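Local atomic coordinates of necrotic enteritis toxin B (Clostridium perfringens, PDB entry 4I0N), a protein that belongs to the leukocidin/hemolysin family of pore-forming toxins and probably assembles into membrane-spanning oligomeric pores in target cells. Residues I87-A92 / M224-T229; A39-T44 / S237-E242; T55-L60 / N116-S121. All blocks are in the same frame, centred on the assembly; numbering follows the deposited sequence. Where two conformers were deposited one is given.

In the fold
Contacts 1 and 2 join the two layers of the beta-sandwich of an alpha-hemolysin-like fold, their centres about 7 Å apart, and a salt bridge between Lys90 and Glu242 links them. Contact 3 packs a small sheet, with strand 113-120, on the outside of the layer that carries 53-65; its centre is about 10 Å from that of contact 1 and about 13 Å from that of contact 2. Strand 53-65 runs between strands 37-47 and 219-231 and so links all three. In contact 2 the Leu41 side chain lies about 6 Å from that of Asp30, seen to bind magnesium in a crystal structure of this protein, although no ion is bound to it here.

Contact 1 (I87-A92 / M224-T229); sequences INVKSA and MALALT
No ring or planar side-chain group lies between Ile87, Val89 and Ser91 on one strand and Met224, Leu226 and Leu228 on the other; the flat amide of Asn88 is on the far face of its strand, bonded to Ser167 and Glu242, while Met224 also touches Trp168. The two strands belong to opposite layers of the beta-sandwich and run nearly parallel, 18° apart with axes 9.8 Å from each other. In the middle, Val89 CG1 meets Leu226 CD2 at 3.7 Å. Val89 holds CG1 opposite the backbone N (chi1 179°), whereas CG of Leu226 is wedged between its own N and carbonyl carbon (chi1 60°); the two branched chains meet at a slant. At one end the sulfur of Met224 rests against Ile87, SD to CG2 4.3 Å. At the other, Leu228 CD2 lies against the Ser91 side chain, 3.6 Å from OG and 3.9 Å from CB. Ile239 joins Val89, Ser91 and Leu228 from the neighbouring strand. With no hydrogen bond crossing between the strands, cohesion here comes from dispersion and from burial of apolar surface, and even the Ser91 hydroxyl faces a methyl group across the seam.

Contact 2 (A39-T44 / S237-E242); sequences ATLSGT and SVIIVE
Ala39 and Val241 mark the point where strands 39-44 and 237-242 come together, their CA atoms 7.6 Å apart. The two strands lie in facing layers and run in roughly opposing directions, and they spread as they go: Leu41 CA and Ile239 CA are 9.1 Å apart, and by Thr44 and Ser237 the CA atoms stand 14.8 Å apart. Contact is therefore confined to one end of 39-44, where alternate residues turn inward, and no backbone hydrogen bond spans it. The main packing is between Leu41 and Ile239. Leu41 extends its CG away from its own N (chi1 -170°), which carries the CD2 methyl across the gap to Ile239, 3.8 Å from CG2 and 4.0 Å from CB. Ile239 offers the CG2 branch because its CG1 arm is turned to the other side, opposite the carbonyl carbon (chi1 -73°). The two side chains cross at about a right angle, so that a single methyl of the leucine lies against the branch point of the isoleucine. The second pair is looser: Ala39 CB faces Val241 CG1 at 4.4 Å and, consistent with the short alanine side chain, this is also where the backbones come nearest. All four residues are buried, and the contact is wholly apolar. Within its own sheet, Leu41 pairs through its backbone with Asp30 of strand 21-34, seen to bind magnesium in a crystal structure of this protein but without an ion here. Strand 53-65, next to 37-47, widens the interface by laying Leu58 on Ile239 and Leu60 on Val241. In the opposing layer, strand 76-92 pairs with 236-255 on one flank and strand 258-279 on the other, the latter adding Ile278 against Ile239.

Contact 3 (T55-L60 / N116-S121); sequences TALLNL and NSIGYS
Thr55 and Tyr120 open the contact between a strand of the beta-sandwich and strand 113-120 of a small three-stranded sheet that, as in other soluble monomers of the leukocidin/hemolysin family, is probably part of the stem region folded back against the sandwich. The strands run almost antiparallel, at 162°, with axes 8.7 Å apart, but they belong to different sheets and share no hydrogen bond. Thr55 meets the tyrosine ring obliquely at its CD1-CE1 bond. Its OG1 is 3.6 Å from CE1 of Tyr120, and its CG2 methyl is 3.9 Å from CD1 of the same ring. The tyrosine reaches there with CG opposite its backbone N (chi1 177°), and its hydroxyl end is tied beyond the contact to Asp48 by a hydrogen bond. Ala56 turns the other way, into the sandwich, leaving Leu57 as the next residue to face the small sheet. Leu57 reaches toward both Ile118 and Tyr120: CD1 is 4.2 Å from Tyr120 CB and 3.9 Å from the carbonyl O of Ile118. The second methyl of the leucine reaches the isoleucine side chain itself, Leu57 CD2 standing 4.4 Å from Ile118 CG1. Between Ile118 and Tyr120, Gly119 presents no side chain, and a CB there would point away from 55-60. Ile126 of the small sheet touches Thr55, Leu57, Ile118 and Tyr120, joining the two halves of the patch. Leu58 again points inward, toward Leu226 and Leu228, while the side-chain amide of Asn59 is held from the strand next door, its OD1 accepting a hydrogen bond from ND2 of Asn223.

Contact 1 (I87-A92 / M224-T229)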
ATOM      1  N   ILE A  87      -3.103  -2.897   2.096  1.00  8.54           N
ATOM      2  CA  ILE A  87      -3.874  -2.032   1.198  1.00  9.70           C
ATOM      3  C   ILE A  87      -4.872  -2.942   0.498  1.00  9.69           C
ATOM      4  O   ILE A  87      -4.482  -3.901  -0.154  1.00  9.42           O
ATOM      5  CB  ILE A  87      -2.957  -1.301   0.172  1.00 10.26           C
ATOM      6  CG1 ILE A  87      -2.112  -0.215   0.866  1.00 12.35           C
ATOM      7  CG2 ILE A  87      -3.786  -0.646  -0.976  1.00 12.36           C
ATOM      8  CD1 ILE A  87      -0.793  -0.688   1.405  1.00 18.99           C
ATOM      9  N   ASN A  88      -6.162  -2.633   0.639  1.00  9.59           N
ATOM     10  CA  ASN A  88      -7.189  -3.381  -0.075  1.00 10.22           C
ATOM     11  C   ASN A  88      -7.858  -2.417  -1.042  1.00 10.43           C
ATOM     12  O   ASN A  88      -8.179  -1.277  -0.670  1.00  9.54           O
ATOM     13  CB  ASN A  88      -8.257  -3.921   0.869  1.00 10.34           C
ATOM     14  CG  ASN A  88      -7.714  -4.855   1.934  1.00 13.82           C
ATOM     15  OD1 ASN A  88      -6.756  -5.596   1.729  1.00 13.77           O
ATOM     16  ND2 ASN A  88      -8.350  -4.828   3.090  1.00 17.67           N
ATOM     17  N   VAL A  89      -8.066  -2.869  -2.273  1.00  9.13           N
ATOM     18  CA  VAL A  89      -8.833  -2.092  -3.217  1.00  9.46           C
ATOM     19  C   VAL A  89     -10.003  -2.986  -3.644  1.00 10.25           C
ATOM     20  O   VAL A  89      -9.788  -4.055  -4.208  1.00 10.38           O
ATOM     21  CB  VAL A  89      -7.968  -1.652  -4.420  1.00  9.79           C
ATOM     22  CG1 VAL A  89      -8.802  -0.872  -5.397  1.00 10.48           C
ATOM     23  CG2 VAL A  89      -6.777  -0.776  -3.957  1.00  8.80           C
ATOM     24  N   LYS A  90     -11.229  -2.553  -3.352  1.00 10.31           N
ATOM     25  CA  LYS A  90     -12.412  -3.361  -3.610  1.00 11.08           C
ATOM     26  C   LYS A  90     -13.254  -2.687  -4.667  1.00 11.30           C
ATOM     27  O   LYS A  90     -13.372  -1.477  -4.674  1.00 10.51           O
ATOM     28  CB  LYS A  90     -13.253  -3.555  -2.343  1.00 12.11           C
ATOM     29  CG  LYS A  90     -12.555  -4.403  -1.280  1.00 13.89           C
ATOM     30  CD  LYS A  90     -13.407  -4.449  -0.019  1.00 18.26           C
ATOM     31  CE  LYS A  90     -12.741  -5.272   1.070  1.00 20.16           C
ATOM     32  NZ  LYS A  90     -13.534  -5.183   2.345  1.00 20.77           N
ATOM     33  N   SER A  91     -13.786  -3.479  -5.591  1.00 12.46           N
ATOM     34  CA  SER A  91     -14.743  -2.981  -6.568  1.00 12.16           C
ATOM     35  C   SER A  91     -16.135  -3.527  -6.208  1.00 14.00           C
ATOM     36  O   SER A  91     -16.296  -4.707  -5.844  1.00 13.94           O
ATOM     37  CB  SER A  91     -14.351  -3.413  -7.973  1.00 13.51           C
ATOM     38  OG  SER A  91     -15.272  -2.924  -8.920  1.00 13.24           O
ATOM     39  N   ALA A  92     -17.130  -2.651  -6.262  1.00 13.77           N
ATOM     40  CA  ALA A  92     -18.516  -3.036  -6.037  1.00 15.49           C
ATOM     41  C   ALA A  92     -19.455  -2.332  -6.998  1.00 16.14           C
ATOM     42  O   ALA A  92     -19.267  -1.170  -7.340  1.00 15.05           O
ATOM     43  CB  ALA A  92     -18.926  -2.726  -4.591  1.00 15.13           C
ATOM     44  N   MET A 224      -0.367   1.528  -6.442  1.00  9.26           N
ATOM     45  CA  MET A 224      -0.836   0.304  -7.058  1.00  9.28           C
ATOM     46  C   MET A 224      -1.734   0.700  -8.208  1.00  9.88           C
ATOM     47  O   MET A 224      -2.208   1.830  -8.268  1.00 10.33           O
ATOM     48  CB  MET A 224      -1.618  -0.586  -6.079  1.00 10.38           C
ATOM     49  CG  MET A 224      -0.787  -1.249  -5.012  1.00 10.88           C
ATOM     50  SD  MET A 224      -0.448  -0.147  -3.605  1.00 13.99           S
ATOM     51  CE  MET A 224       0.590  -1.236  -2.612  1.00 13.62           C
ATOM     52  N   ALA A 225      -1.982  -0.221  -9.119  1.00 10.04           N
ATOM     53  CA  ALA A 225      -2.844   0.105 -10.250  1.00 10.16           C
ATOM     54  C   ALA A 225      -3.673  -1.093 -10.664  1.00 11.79           C
ATOM     55  O   ALA A 225      -3.288  -2.245 -10.425  1.00 11.72           O
ATOM     56  CB  ALA A 225      -2.017   0.631 -11.430  1.00 10.64           C
ATOM     57  N   LEU A 226      -4.813  -0.825 -11.295  1.00 11.08           N
ATOM     58  CA  LEU A 226      -5.615  -1.922 -11.781  1.00 12.73           C
ATOM     59  C   LEU A 226      -6.376  -1.563 -13.036  1.00 12.90           C
ATOM     60  O   LEU A 226      -6.399  -0.390 -13.444  1.00 13.50           O
ATOM     61  CB  LEU A 226      -6.549  -2.418 -10.675  1.00 13.31           C
ATOM     62  CG  LEU A 226      -7.555  -1.462 -10.069  1.00 14.76           C
ATOM     63  CD1 LEU A 226      -8.657  -1.129 -11.079  1.00 18.91           C
ATOM     64  CD2 LEU A 226      -8.155  -2.142  -8.831  1.00 15.57           C
ATOM     65  N   ALA A 227      -6.969  -2.579 -13.670  1.00 12.82           N
ATOM     66  CA  ALA A 227      -7.844  -2.356 -14.804  1.00 13.08           C
ATOM     67  C   ALA A 227      -9.216  -2.875 -14.398  1.00 13.62           C
ATOM     68  O   ALA A 227      -9.328  -4.026 -13.933  1.00 13.13           O
ATOM     69  CB  ALA A 227      -7.343  -3.116 -16.052  1.00 13.47           C
ATOM     70  N   LEU A 228     -10.237  -2.037 -14.570  1.00 13.56           N
ATOM     71  CA  LEU A 228     -11.631  -2.437 -14.373  1.00 14.10           C
ATOM     72  C   LEU A 228     -12.286  -2.608 -15.703  1.00 15.01           C
ATOM     73  O   LEU A 228     -12.096  -1.774 -16.614  1.00 15.51           O
ATOM     74  CB  LEU A 228     -12.438  -1.352 -13.650  1.00 14.92           C
ATOM     75  CG  LEU A 228     -12.317  -1.118 -12.164  1.00 16.61           C
ATOM     76  CD1 LEU A 228     -13.228   0.056 -11.772  1.00 16.15           C
ATOM     77  CD2 LEU A 228     -12.745  -2.379 -11.422  1.00 16.06           C
ATOM     78  N   THR A 229     -13.060  -3.678 -15.823  1.00 14.98           N
ATOM     79  CA  THR A 229     -13.853  -3.914 -17.009  0.50 15.59           C
ATOM     80  C   THR A 229     -15.348  -3.852 -16.658  1.00 16.15           C
ATOM     81  O   THR A 229     -15.765  -4.383 -15.622  1.00 16.75           O
ATOM     82  CB  THR A 229     -13.443  -5.238 -17.677  0.50 16.24           C
ATOM     83  OG1 THR A 229     -13.372  -6.277 -16.690  0.50 17.98           O
ATOM     84  CG2 THR A 229     -12.052  -5.084 -18.296  0.50 13.66           C
TER

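Contact 2 (A39-T44 / S237-E242)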
ATOM      1  N   ALA A  39      -5.384   9.180   0.027  1.00  8.32           N
ATOM      2  CA  ALA A  39      -5.670   8.345  -1.144  1.00  8.78           C
ATOM      3  C   ALA A  39      -6.008   9.233  -2.312  1.00  9.44           C
ATOM      4  O   ALA A  39      -6.976  10.030  -2.242  1.00  9.48           O
ATOM      5  CB  ALA A  39      -6.821   7.415  -0.875  1.00  9.69           C
ATOM      6  N   THR A  40      -5.234   9.072  -3.392  1.00  8.87           N
ATOM      7  CA  THR A  40      -5.547   9.717  -4.661  1.00  9.15           C
ATOM      8  C   THR A  40      -5.831   8.618  -5.659  1.00  8.69           C
ATOM      9  O   THR A  40      -4.981   7.749  -5.881  1.00  8.11           O
ATOM     10  CB  THR A  40      -4.367  10.575  -5.160  1.00  9.92           C
ATOM     11  OG1 THR A  40      -4.171  11.676  -4.259  1.00 11.09           O
ATOM     12  CG2 THR A  40      -4.654  11.139  -6.575  1.00 10.06           C
ATOM     13  N   LEU A  41      -7.023   8.652  -6.245  1.00  8.75           N
ATOM     14  CA  LEU A  41      -7.421   7.643  -7.237  1.00  9.09           C
ATOM     15  C   LEU A  41      -7.588   8.340  -8.579  1.00  9.70           C
ATOM     16  O   LEU A  41      -8.422   9.250  -8.719  1.00  9.44           O
ATOM     17  CB  LEU A  41      -8.727   6.935  -6.826  1.00  9.25           C
ATOM     18  CG  LEU A  41      -9.097   5.712  -7.674  1.00 10.61           C
ATOM     19  CD1 LEU A  41      -8.059   4.589  -7.523  1.00  9.64           C
ATOM     20  CD2 LEU A  41     -10.465   5.203  -7.278  1.00 10.62           C
ATOM     21  N   SER A  42      -6.768   7.941  -9.552  1.00 10.82           N
ATOM     22  CA  SER A  42      -6.791   8.553 -10.880  1.00 11.75           C
ATOM     23  C   SER A  42      -7.214   7.505 -11.874  1.00 12.65           C
ATOM     24  O   SER A  42      -6.892   6.320 -11.721  1.00 12.56           O
ATOM     25  CB  SER A  42      -5.412   9.096 -11.285  1.00 12.86           C
ATOM     26  OG  SER A  42      -4.969  10.006 -10.296  1.00 16.71           O
ATOM     27  N   GLY A  43      -7.925   7.944 -12.907  1.00 13.25           N
ATOM     28  CA  GLY A  43      -8.488   7.002 -13.872  1.00 13.94           C
ATOM     29  C   GLY A  43      -8.239   7.416 -15.300  1.00 14.39           C
ATOM     30  O   GLY A  43      -8.227   8.614 -15.623  1.00 14.21           O
ATOM     31  N   THR A  44      -8.025   6.413 -16.147  1.00 14.41           N
ATOM     32  CA  THR A  44      -8.082   6.611 -17.590  1.00 14.56           C
ATOM     33  C   THR A  44      -9.190   5.708 -18.120  1.00 13.56           C
ATOM     34  O   THR A  44      -9.053   4.483 -18.102  1.00 13.41           O
ATOM     35  CB  THR A  44      -6.755   6.233 -18.253  1.00 16.10           C
ATOM     36  OG1 THR A  44      -5.695   6.927 -17.582  1.00 19.21           O
ATOM     37  CG2 THR A  44      -6.787   6.622 -19.729  1.00 16.24           C
ATOM     38  N   SER A 237     -20.011   2.623 -10.668  1.00 12.80           N
ATOM     39  CA  SER A 237     -19.600   1.595  -9.748  1.00 12.06           C
ATOM     40  C   SER A 237     -18.830   2.301  -8.634  1.00 10.97           C
ATOM     41  O   SER A 237     -18.695   3.533  -8.636  1.00 11.34           O
ATOM     42  CB  SER A 237     -18.762   0.516 -10.455  1.00 11.38           C
ATOM     43  OG  SER A 237     -17.538   1.030 -10.950  1.00 12.20           O
ATOM     44  N   VAL A 238     -18.356   1.532  -7.666  1.00 10.88           N
ATOM     45  CA  VAL A 238     -17.619   2.118  -6.572  1.00 10.70           C
ATOM     46  C   VAL A 238     -16.300   1.399  -6.378  1.00 10.40           C
ATOM     47  O   VAL A 238     -16.222   0.198  -6.577  1.00 10.76           O
ATOM     48  CB  VAL A 238     -18.471   2.079  -5.277  1.00 11.41           C
ATOM     49  CG1 VAL A 238     -17.694   2.530  -4.075  1.00 13.23           C
ATOM     50  CG2 VAL A 238     -19.736   2.957  -5.450  1.00 12.43           C
ATOM     51  N   ILE A 239     -15.261   2.152  -6.009  1.00 10.11           N
ATOM     52  CA  ILE A 239     -13.995   1.573  -5.551  1.00  9.88           C
ATOM     53  C   ILE A 239     -13.807   2.001  -4.093  1.00 10.69           C
ATOM     54  O   ILE A 239     -13.968   3.189  -3.749  1.00 11.17           O
ATOM     55  CB  ILE A 239     -12.787   2.058  -6.419  1.00 10.16           C
ATOM     56  CG1 ILE A 239     -12.818   1.385  -7.802  1.00  9.90           C
ATOM     57  CG2 ILE A 239     -11.407   1.880  -5.668  1.00  9.91           C
ATOM     58  CD1 ILE A 239     -12.488  -0.117  -7.813  1.00 11.91           C
ATOM     59  N   ILE A 240     -13.484   1.028  -3.239  1.00 10.37           N
ATOM     60  CA  ILE A 240     -13.192   1.280  -1.836  1.00 10.26           C
ATOM     61  C   ILE A 240     -11.714   1.007  -1.605  1.00 10.02           C
ATOM     62  O   ILE A 240     -11.222  -0.079  -1.894  1.00 10.19           O
ATOM     63  CB  ILE A 240     -14.048   0.393  -0.898  1.00 10.92           C
ATOM     64  CG1 ILE A 240     -15.545   0.537  -1.242  1.00 13.54           C
ATOM     65  CG2 ILE A 240     -13.770   0.744   0.582  1.00 10.57           C
ATOM     66  CD1 ILE A 240     -16.398  -0.643  -0.840  1.00 19.19           C
ATOM     67  N   VAL A 241     -11.001   2.003  -1.096  1.00  9.49           N
ATOM     68  CA  VAL A 241      -9.576   1.853  -0.765  1.00  9.46           C
ATOM     69  C   VAL A 241      -9.518   1.728   0.751  1.00  9.52           C
ATOM     70  O   VAL A 241      -9.957   2.648   1.440  1.00 10.57           O
ATOM     71  CB  VAL A 241      -8.793   3.105  -1.186  1.00  9.29           C
ATOM     72  CG1 VAL A 241      -7.309   2.994  -0.753  1.00  9.49           C
ATOM     73  CG2 VAL A 241      -8.856   3.292  -2.710  1.00  8.95           C
ATOM     74  N   GLU A 242      -9.023   0.593   1.258  1.00  9.77           N
ATOM     75  CA  GLU A 242      -8.929   0.335   2.702  1.00  9.49           C
ATOM     76  C   GLU A 242      -7.459   0.268   3.054  1.00  9.13           C
ATOM     77  O   GLU A 242      -6.695  -0.464   2.411  1.00  9.51           O
ATOM     78  CB  GLU A 242      -9.602  -0.975   3.121  1.00 10.14           C
ATOM     79  CG  GLU A 242     -11.037  -1.118   2.652  1.00 11.42           C
ATOM     80  CD  GLU A 242     -11.623  -2.475   2.983  1.00 14.97           C
ATOM     81  OE1 GLU A 242     -10.863  -3.430   3.339  1.00 12.74           O
ATOM     82  OE2 GLU A 242     -12.865  -2.586   2.890  1.00 14.97           O
TER

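Contact 3 (T55-L60 / N116-S121)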
ATOM      1  N   THR A  55     -13.383  -0.258 -20.384  1.00 16.07           N
ATOM      2  CA  THR A  55     -12.277  -0.437 -19.446  1.00 15.28           C
ATOM      3  C   THR A  55     -11.829   0.888 -18.841  1.00 14.26           C
ATOM      4  O   THR A  55     -11.821   1.917 -19.508  1.00 13.84           O
ATOM      5  CB  THR A  55     -11.061  -1.095 -20.153  1.00 15.83           C
ATOM      6  OG1 THR A  55     -11.476  -2.336 -20.742  1.00 19.78           O
ATOM      7  CG2 THR A  55      -9.891  -1.330 -19.163  1.00 14.63           C
ATOM      8  N   ALA A  56     -11.474   0.864 -17.563  1.00 13.64           N
ATOM      9  CA  ALA A  56     -10.797   2.004 -16.964  1.00 13.51           C
ATOM     10  C   ALA A  56      -9.516   1.488 -16.317  1.00 13.23           C
ATOM     11  O   ALA A  56      -9.554   0.499 -15.609  1.00 13.97           O
ATOM     12  CB  ALA A  56     -11.673   2.658 -15.930  1.00 13.76           C
ATOM     13  N   LEU A  57      -8.398   2.155 -16.562  1.00 13.27           N
ATOM     14  CA  LEU A  57      -7.163   1.871 -15.834  1.00 13.55           C
ATOM     15  C   LEU A  57      -7.164   2.833 -14.645  1.00 13.02           C
ATOM     16  O   LEU A  57      -7.362   4.037 -14.823  1.00 14.39           O
ATOM     17  CB  LEU A  57      -5.935   2.142 -16.712  1.00 13.86           C
ATOM     18  CG  LEU A  57      -5.700   1.250 -17.941  1.00 16.39           C
ATOM     19  CD1 LEU A  57      -4.343   1.552 -18.536  1.00 17.44           C
ATOM     20  CD2 LEU A  57      -5.771  -0.228 -17.591  1.00 16.11           C
ATOM     21  N   LEU A  58      -6.985   2.304 -13.441  1.00 12.28           N
ATOM     22  CA  LEU A  58      -7.003   3.129 -12.243  1.00 12.23           C
ATOM     23  C   LEU A  58      -5.623   3.133 -11.580  1.00 12.29           C
ATOM     24  O   LEU A  58      -4.930   2.116 -11.561  1.00 12.66           O
ATOM     25  CB  LEU A  58      -8.065   2.612 -11.243  1.00 12.58           C
ATOM     26  CG  LEU A  58      -9.516   2.562 -11.744  1.00 13.55           C
ATOM     27  CD1 LEU A  58     -10.441   2.157 -10.622  1.00 16.31           C
ATOM     28  CD2 LEU A  58      -9.943   3.909 -12.301  1.00 16.12           C
ATOM     29  N   ASN A  59      -5.223   4.275 -11.037  1.00 11.46           N
ATOM     30  CA  ASN A  59      -3.945   4.373 -10.355  1.00 11.80           C
ATOM     31  C   ASN A  59      -4.213   4.883  -8.949  1.00 10.72           C
ATOM     32  O   ASN A  59      -4.797   5.942  -8.796  1.00 10.50           O
ATOM     33  CB  ASN A  59      -3.047   5.365 -11.101  1.00 13.20           C
ATOM     34  CG  ASN A  59      -1.658   5.510 -10.463  1.00 18.04           C
ATOM     35  OD1 ASN A  59      -0.904   4.562 -10.370  1.00 25.22           O
ATOM     36  ND2 ASN A  59      -1.319   6.718 -10.067  1.00 25.29           N
ATOM     37  N   LEU A  60      -3.806   4.125  -7.938  1.00 10.15           N
ATOM     38  CA  LEU A  60      -3.942   4.562  -6.544  1.00  9.76           C
ATOM     39  C   LEU A  60      -2.588   5.051  -6.036  1.00 10.77           C
ATOM     40  O   LEU A  60      -1.588   4.315  -6.125  1.00 11.24           O
ATOM     41  CB  LEU A  60      -4.448   3.400  -5.659  1.00  9.36           C
ATOM     42  CG  LEU A  60      -4.336   3.666  -4.154  1.00 10.39           C
ATOM     43  CD1 LEU A  60      -5.263   4.820  -3.731  1.00 12.47           C
ATOM     44  CD2 LEU A  60      -4.650   2.392  -3.335  1.00 10.60           C
ATOM     45  N   ASN A 116       6.262  -1.289 -11.966  1.00 16.28           N
ATOM     46  CA  ASN A 116       5.714  -2.054 -13.101  0.50 16.03           C
ATOM     47  C   ASN A 116       4.635  -1.259 -13.786  1.00 16.03           C
ATOM     48  O   ASN A 116       4.304  -0.142 -13.375  1.00 14.87           O
ATOM     49  CB  ASN A 116       5.191  -3.443 -12.701  0.50 16.14           C
ATOM     50  CG  ASN A 116       5.122  -4.434 -13.891  0.50 16.43           C
ATOM     51  OD1 ASN A 116       5.577  -4.155 -15.017  0.50 17.11           O
ATOM     52  ND2 ASN A 116       4.551  -5.598 -13.631  0.50 17.30           N
ATOM     53  N   SER A 117       4.167  -1.797 -14.907  1.00 15.77           N
ATOM     54  CA  SER A 117       3.175  -1.105 -15.704  0.50 15.92           C
ATOM     55  C   SER A 117       2.054  -2.045 -16.090  1.00 15.81           C
ATOM     56  O   SER A 117       2.265  -3.261 -16.237  1.00 15.56           O
ATOM     57  CB  SER A 117       3.798  -0.511 -16.963  0.50 16.84           C
ATOM     58  OG  SER A 117       2.826   0.235 -17.670  0.50 17.96           O
ATOM     59  N   ILE A 118       0.856  -1.476 -16.216  1.00 14.48           N
ATOM     60  CA  ILE A 118      -0.308  -2.202 -16.716  1.00 14.35           C
ATOM     61  C   ILE A 118      -0.744  -1.456 -17.969  1.00 14.74           C
ATOM     62  O   ILE A 118      -0.887  -0.248 -17.944  1.00 15.16           O
ATOM     63  CB  ILE A 118      -1.447  -2.307 -15.635  1.00 14.42           C
ATOM     64  CG1 ILE A 118      -2.673  -3.055 -16.171  1.00 15.26           C
ATOM     65  CG2 ILE A 118      -1.809  -0.933 -15.041  1.00 13.81           C
ATOM     66  CD1 ILE A 118      -3.519  -3.649 -15.039  1.00 15.86           C
ATOM     67  N   GLY A 119      -0.949  -2.182 -19.055  1.00 15.19           N
ATOM     68  CA  GLY A 119      -1.202  -1.545 -20.344  1.00 16.26           C
ATOM     69  C   GLY A 119      -2.527  -1.990 -20.935  1.00 16.74           C
ATOM     70  O   GLY A 119      -3.002  -3.106 -20.664  1.00 16.22           O
ATOM     71  N   TYR A 120      -3.120  -1.099 -21.734  1.00 17.21           N
ATOM     72  CA  TYR A 120      -4.352  -1.397 -22.452  1.00 17.24           C
ATOM     73  C   TYR A 120      -4.066  -1.362 -23.943  1.00 18.25           C
ATOM     74  O   TYR A 120      -3.484  -0.405 -24.444  1.00 19.01           O
ATOM     75  CB  TYR A 120      -5.457  -0.390 -22.096  1.00 17.19           C
ATOM     76  CG  TYR A 120      -6.729  -0.626 -22.879  1.00 16.67           C
ATOM     77  CD1 TYR A 120      -7.716  -1.477 -22.388  1.00 18.21           C
ATOM     78  CD2 TYR A 120      -6.942  -0.016 -24.115  1.00 16.40           C
ATOM     79  CE1 TYR A 120      -8.880  -1.720 -23.105  1.00 17.22           C
ATOM     80  CE2 TYR A 120      -8.104  -0.259 -24.849  1.00 16.80           C
ATOM     81  CZ  TYR A 120      -9.070  -1.111 -24.331  1.00 17.39           C
ATOM     82  OH  TYR A 120     -10.229  -1.359 -25.023  1.00 18.70           O
ATOM     83  N   SER A 121      -4.480  -2.408 -24.645  1.00 18.33           N
ATOM     84  CA  SER A 121      -4.396  -2.436 -26.102  1.00 19.51           C
ATOM     85  C   SER A 121      -5.773  -2.273 -26.714  1.00 19.85           C
ATOM     86  O   SER A 121      -6.739  -2.879 -26.246  1.00 19.32           O
ATOM     87  CB  SER A 121      -3.810  -3.755 -26.575  1.00 19.71           C
ATOM     88  OG  SER A 121      -2.479  -3.882 -26.124  1.00 22.84           O
TER